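Local coordinates for AxyAgu115A (PDB 6NPS), which is a family GH115 alpha-glucuronidase, a glycoside hydrolase that probably removes glucuronic acid side groups from arabinoglucuronoxylan, at residues His387-Thr392 against Leu866-Pro871; Ile516-Arg521 against Ile911-Thr916. The protein carries 3 engineered substitutions. All coordinates share one frame; numbering follows the deposited sequence.

Contact 1 of 2, residues His387-Thr392 against Leu866-Pro871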
loop_
_atom_site.group_PDB
_atom_site.type_symbol
_atom_site.label_atom_id
_atom_site.label_comp_id
_atom_site.label_asym_id
_atom_site.label_seq_id
_atom_site.Cartn_x
_atom_site.Cartn_y
_atom_site.Cartn_z
ATOM N N HIS A 387 -26.220 15.458 -1.983
ATOM C CA HIS A 387 -25.004 15.905 -1.328
ATOM C C HIS A 387 -24.956 17.407 -1.171
ATOM O O HIS A 387 -23.900 17.948 -0.848
ATOM C CB HIS A 387 -23.804 15.379 -2.092
ATOM C CG HIS A 387 -23.697 13.896 -1.957
ATOM N ND1 HIS A 387 -22.868 13.296 -1.032
ATOM C CD2 HIS A 387 -24.389 12.902 -2.560
ATOM C CE1 HIS A 387 -23.025 11.988 -1.096
ATOM N NE2 HIS A 387 -23.954 11.718 -2.010
ATOM N N GLY A 388 -26.077 18.090 -1.387
ATOM C CA GLY A 388 -26.124 19.509 -1.129
ATOM C C GLY A 388 -25.815 20.385 -2.322
ATOM O O GLY A 388 -25.663 21.609 -2.150
ATOM N N ASN A 389 -25.770 19.815 -3.521
ATOM C CA ASN A 389 -25.584 20.556 -4.764
ATOM C C ASN A 389 -26.888 20.481 -5.541
ATOM O O ASN A 389 -27.371 19.380 -5.821
ATOM C CB ASN A 389 -24.444 19.956 -5.582
ATOM C CG ASN A 389 -23.197 19.782 -4.756
ATOM O OD1 ASN A 389 -22.560 20.788 -4.349
ATOM N ND2 ASN A 389 -22.824 18.518 -4.488
ATOM N N LEU A 390 -27.467 21.634 -5.869
ATOM C CA LEU A 390 -28.677 21.609 -6.686
ATOM C C LEU A 390 -28.421 20.875 -7.994
ATOM O O LEU A 390 -27.278 20.711 -8.433
ATOM C CB LEU A 390 -29.166 23.017 -7.005
ATOM C CG LEU A 390 -29.297 23.961 -5.804
ATOM C CD1 LEU A 390 -29.939 25.294 -6.237
ATOM C CD2 LEU A 390 -30.080 23.341 -4.636
ATOM N N ARG A 391 -29.518 20.453 -8.617
ATOM C CA ARG A 391 -29.518 19.914 -9.966
ATOM C C ARG A 391 -30.116 20.954 -10.909
ATOM O O ARG A 391 -29.750 22.133 -10.838
ATOM C CB ARG A 391 -30.296 18.577 -9.979
ATOM C CG ARG A 391 -29.637 17.528 -9.057
ATOM C CD ARG A 391 -30.466 16.215 -9.021
ATOM N NE ARG A 391 -30.462 15.611 -10.339
ATOM C CZ ARG A 391 -31.184 14.551 -10.687
ATOM N NH1 ARG A 391 -31.997 13.973 -9.805
ATOM N NH2 ARG A 391 -31.101 14.079 -11.924
ATOM N N THR A 392 -31.009 20.555 -11.805
ATOM C CA THR A 392 -31.584 21.549 -12.702
ATOM C C THR A 392 -32.602 22.404 -11.961
ATOM O O THR A 392 -33.104 22.044 -10.888
ATOM C CB THR A 392 -32.247 20.916 -13.909
ATOM O OG1 THR A 392 -33.384 20.169 -13.472
ATOM C CG2 THR A 392 -31.253 20.024 -14.631
ATOM N N LEU A 866 -12.995 24.267 -8.771
ATOM C CA LEU A 866 -14.368 24.771 -8.755
ATOM C C LEU A 866 -15.217 24.035 -7.734
ATOM O O LEU A 866 -15.053 22.831 -7.516
ATOM C CB LEU A 866 -15.051 24.614 -10.125
ATOM C CG LEU A 866 -14.320 25.176 -11.325
ATOM C CD1 LEU A 866 -14.944 24.650 -12.601
ATOM C CD2 LEU A 866 -14.374 26.716 -11.277
ATOM N N GLN A 867 -16.171 24.746 -7.154
ATOM C CA GLN A 867 -17.206 24.054 -6.410
ATOM C C GLN A 867 -17.904 23.062 -7.339
ATOM O O GLN A 867 -18.144 23.385 -8.512
ATOM C CB GLN A 867 -18.211 25.050 -5.829
ATOM C CG GLN A 867 -18.739 24.601 -4.491
ATOM C CD GLN A 867 -19.971 23.727 -4.610
ATOM O OE1 GLN A 867 -20.181 22.828 -3.798
ATOM N NE2 GLN A 867 -20.803 23.999 -5.617
ATOM N N PRO A 868 -18.233 21.835 -6.860
ATOM C CA PRO A 868 -18.853 20.823 -7.765
ATOM C C PRO A 868 -20.353 21.032 -7.960
ATOM O O PRO A 868 -21.211 20.276 -7.500
ATOM C CB PRO A 868 -18.543 19.498 -7.052
ATOM C CG PRO A 868 -18.521 19.840 -5.609
ATOM C CD PRO A 868 -17.906 21.263 -5.538
ATOM N N SER A 869 -20.688 22.092 -8.668
ATOM C CA SER A 869 -22.059 22.401 -9.038
ATOM C C SER A 869 -22.512 21.564 -10.228
ATOM O O SER A 869 -21.710 21.129 -11.062
ATOM C CB SER A 869 -22.175 23.884 -9.382
ATOM O OG SER A 869 -22.322 24.612 -8.187
ATOM N N ASN A 870 -23.827 21.385 -10.328
ATOM C CA ASN A 870 -24.386 20.667 -11.450
ATOM C C ASN A 870 -25.005 21.646 -12.439
ATOM O O ASN A 870 -25.452 22.723 -12.036
ATOM C CB ASN A 870 -25.444 19.683 -10.937
ATOM C CG ASN A 870 -24.858 18.693 -9.971
ATOM O OD1 ASN A 870 -23.912 17.991 -10.326
ATOM N ND2 ASN A 870 -25.384 18.628 -8.745
ATOM N N PRO A 871 -25.044 21.325 -13.738
ATOM C CA PRO A 871 -25.679 22.235 -14.698
ATOM C C PRO A 871 -27.113 22.550 -14.292
ATOM O O PRO A 871 -27.853 21.679 -13.810
ATOM C CB PRO A 871 -25.650 21.450 -16.021
ATOM C CG PRO A 871 -24.645 20.363 -15.838
ATOM C CD PRO A 871 -24.601 20.064 -14.371
HETATM O O HOH W 1 -25.369 22.642 -8.149
HETATM O O HOH W 2 -27.518 23.512 -10.459
#
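N870 and N389 carry this contact, each CB pointing toward the other segment. Both have CG anti to the carbonyl carbon. The amide of N870 lies against the backbone of 387-392. Its ND2 donates to L390 O at 2.8 Å, and the N-H points almost straight at the oxygen (160°). The acceptor lies in the amide plane of N870, but ND2 sits above the carbonyl plane of L390. Y899 binds OD1 of N870, so both ends of this amide are held. One water accepts from N870 N and lies 2.7 Å from L390 O; a second lies between R391 O and N870 O, 2.7 Å from each. An alanine in place of N870 would remove the amide and would probably cost the direct link to L390 and loosen the two loops. The N389 amide crosses that of Q867 obliquely, planes 39° apart. N389 OD1 and Q867 OE1 are both acceptors, only 3.2 Å apart; K430 bonds to both and would probably offset their repulsion. N389 CG packs on P868 O at 3.4 Å. P868 centres an inverse gamma turn. This is a buried, water-bridged loop-to-loop junction between the GH115 TIM barrel and the C-terminal beta domain.

Contact 2 of 2, residues Ile516-Arg521 against Ile911-Thr916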
loop_
_atom_site.group_PDB
_atom_site.type_symbol
_atom_site.label_atom_id
_atom_site.label_comp_id
_atom_site.label_asym_id
_atom_site.label_seq_id
_atom_site.Cartn_x
_atom_site.Cartn_y
_atom_site.Cartn_z
ATOM N N ILE A 516 -14.190 22.412 8.210
ATOM C CA ILE A 516 -13.373 21.201 8.080
ATOM C C ILE A 516 -14.235 19.964 7.761
ATOM O O ILE A 516 -13.917 19.185 6.852
ATOM C CB ILE A 516 -12.526 21.018 9.351
ATOM C CG1 ILE A 516 -11.497 22.158 9.445
ATOM C CG2 ILE A 516 -11.859 19.610 9.344
ATOM C CD1 ILE A 516 -11.147 22.456 10.872
ATOM N N ALA A 517 -15.357 19.780 8.465
ATOM C CA ALA A 517 -16.216 18.637 8.171
ATOM C C ALA A 517 -16.743 18.676 6.745
ATOM O O ALA A 517 -16.868 17.622 6.098
ATOM C CB ALA A 517 -17.412 18.556 9.134
ATOM N N HIS A 518 -17.063 19.834 6.251
ATOM C CA HIS A 518 -17.570 19.929 4.941
ATOM C C HIS A 518 -16.540 19.644 3.896
ATOM O O HIS A 518 -16.865 19.305 2.846
ATOM C CB HIS A 518 -18.425 21.172 4.752
ATOM C CG HIS A 518 -17.840 22.189 3.858
ATOM N ND1 HIS A 518 -16.662 22.815 4.135
ATOM C CD2 HIS A 518 -18.285 22.711 2.698
ATOM C CE1 HIS A 518 -16.394 23.666 3.173
ATOM N NE2 HIS A 518 -17.364 23.620 2.291
ATOM N N ASN A 519 -15.290 19.800 4.210
ATOM C CA ASN A 519 -14.219 19.504 3.256
ATOM C C ASN A 519 -14.033 17.998 3.047
ATOM O O ASN A 519 -13.588 17.577 1.964
ATOM C CB ASN A 519 -12.895 20.128 3.724
ATOM C CG ASN A 519 -12.827 21.595 3.396
ATOM O OD1 ASN A 519 -13.696 22.093 2.673
ATOM N ND2 ASN A 519 -11.785 22.305 3.893
ATOM N N ARG A 520 -14.327 17.180 4.063
ATOM C CA ARG A 520 -14.333 15.711 3.898
ATOM C C ARG A 520 -15.237 15.179 4.992
ATOM O O ARG A 520 -14.843 15.207 6.166
ATOM C CB ARG A 520 -12.930 15.140 4.040
ATOM C CG ARG A 520 -12.815 13.641 3.744
ATOM C CD ARG A 520 -13.138 13.451 2.259
ATOM N NE ARG A 520 -12.784 12.147 1.814
ATOM C CZ ARG A 520 -12.360 11.835 0.604
ATOM N NH1 ARG A 520 -12.195 12.762 -0.332
ATOM N NH2 ARG A 520 -12.087 10.571 0.352
ATOM N N ARG A 521 -16.446 14.703 4.627
ATOM C CA ARG A 521 -17.413 14.340 5.647
ATOM C C ARG A 521 -16.905 13.129 6.451
ATOM O O ARG A 521 -16.068 12.353 5.972
ATOM C CB ARG A 521 -18.759 14.054 4.976
ATOM C CG ARG A 521 -19.368 15.299 4.295
ATOM C CD ARG A 521 -20.826 14.986 3.967
ATOM N NE ARG A 521 -21.423 15.812 2.919
ATOM C CZ ARG A 521 -22.180 16.886 3.148
ATOM N NH1 ARG A 521 -22.400 17.300 4.403
ATOM N NH2 ARG A 521 -22.720 17.547 2.132
ATOM N N ILE A 911 -17.449 13.729 -3.220
ATOM C CA ILE A 911 -16.721 13.321 -2.009
ATOM C C ILE A 911 -15.503 14.224 -1.757
ATOM O O ILE A 911 -15.180 14.543 -0.605
ATOM C CB ILE A 911 -16.301 11.844 -2.143
ATOM C CG1 ILE A 911 -17.573 10.982 -2.313
ATOM C CG2 ILE A 911 -15.498 11.348 -0.925
ATOM C CD1 ILE A 911 -18.636 11.280 -1.272
ATOM N N ASN A 912 -14.813 14.657 -2.819
ATOM C CA ASN A 912 -13.726 15.632 -2.659
ATOM C C ASN A 912 -14.215 17.053 -2.431
ATOM O O ASN A 912 -13.388 17.931 -2.141
ATOM C CB ASN A 912 -12.814 15.644 -3.888
ATOM C CG ASN A 912 -12.026 14.370 -4.034
ATOM O OD1 ASN A 912 -11.869 13.613 -3.078
ATOM N ND2 ASN A 912 -11.574 14.096 -5.245
ATOM N N ASN A 913 -15.502 17.302 -2.613
ATOM C CA ASN A 913 -16.088 18.642 -2.553
ATOM C C ASN A 913 -15.377 19.643 -3.463
ATOM O O ASN A 913 -15.174 20.811 -3.100
ATOM C CB ASN A 913 -16.110 19.190 -1.129
ATOM C CG ASN A 913 -17.125 20.320 -1.002
ATOM O OD1 ASN A 913 -18.153 20.316 -1.717
ATOM N ND2 ASN A 913 -16.869 21.267 -0.117
ATOM N N ILE A 914 -14.958 19.194 -4.644
ATOM C CA ILE A 914 -14.230 20.074 -5.544
ATOM C C ILE A 914 -14.250 19.420 -6.902
ATOM O O ILE A 914 -14.301 18.195 -7.013
ATOM C CB ILE A 914 -12.771 20.338 -5.079
ATOM C CG1 ILE A 914 -12.249 21.626 -5.730
ATOM C CG2 ILE A 914 -11.844 19.198 -5.462
ATOM C CD1 ILE A 914 -12.893 22.893 -5.135
ATOM N N ARG A 915 -14.299 20.245 -7.937
ATOM C CA ARG A 915 -14.085 19.820 -9.304
ATOM C C ARG A 915 -12.853 20.538 -9.830
ATOM O O ARG A 915 -12.692 21.745 -9.608
ATOM C CB ARG A 915 -15.301 20.155 -10.161
ATOM C CG ARG A 915 -15.099 19.759 -11.595
ATOM C CD ARG A 915 -16.422 19.425 -12.256
ATOM N NE ARG A 915 -17.301 20.572 -12.203
ATOM C CZ ARG A 915 -18.499 20.590 -11.634
ATOM N NH1 ARG A 915 -19.002 19.497 -11.062
ATOM N NH2 ARG A 915 -19.192 21.726 -11.664
ATOM N N THR A 916 -11.991 19.823 -10.530
ATOM C CA THR A 916 -10.900 20.475 -11.238
ATOM C C THR A 916 -11.087 20.279 -12.738
ATOM O O THR A 916 -11.627 19.263 -13.181
ATOM C CB THR A 916 -9.519 19.954 -10.790
ATOM O OG1 THR A 916 -9.411 18.556 -11.077
ATOM C CG2 THR A 916 -9.316 20.169 -9.315
HETATM O O HOH W 3 -16.737 14.603 1.695
#
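The C-terminal part of helix 500-519 approaches the last turn of helix 904-912, with N519 CA and N913 CA 6.2 Å apart. R520 has the largest share of the contact, followed by N913. The CG of R520 is anti to the backbone N, and a bend at chi2 (65°) turns the chain so that the guanidinium reaches I911 and N912. I911 CG2 sits over the centre of one guanidinium face, 3.5 Å from R520 CZ. N912 OD1 comes in at the edge, in the plane of the group. R520 NH1 donates to N912 OD1 at 2.9 Å, but the N-H is bent and the bond is weak. The N912 amide lies alongside, nearly coplanar with the guanidinium. Outside the two segments, A524 O takes the NE proton and Y957 OH bonds to NH1, so the group is anchored from several directions. N913 points toward 516-521. Its CG is anti to the backbone N, and its amide stands steeply against the H518 ring, planes 77° apart. N913 ND2 lies 3.5 Å from H518 CD2. A water joins the two backbones: it accepts from R521 N and donates to I911 O. N913, with phi 53°, is the C-prime residue of a Schellman motif. I914 N bonds back to D909 O and N913 N to V910 O, closing helix 904-912 before the chain enters strand 915-923.

In the fold
Contact 1 joins a loop of the TIM barrel to the C-terminal beta domain. Contact 2 joins that domain to helix 500-519, beside the helices that follow the barrel. Their centres lie about 13 Å apart. R915, at the start of strand 915-923, probably donates from NH2 to S869 O at 2.7 Å. L866 N and R915 O, also 2.7 Å apart, probably pair strands 858-866 and 915-923. H387 O packs near R521 NH2 (3.2 Å). Helix 904-912 serves both contacts, through V910 and I911. In sequence order, one segment of contact 2 falls between the two of contact 1, and the other follows both. Segment 387-392 follows barrel strand 379-383 at its C-terminal end, the side where TIM barrels generally carry the active site; no residue described here is identified as catalytic.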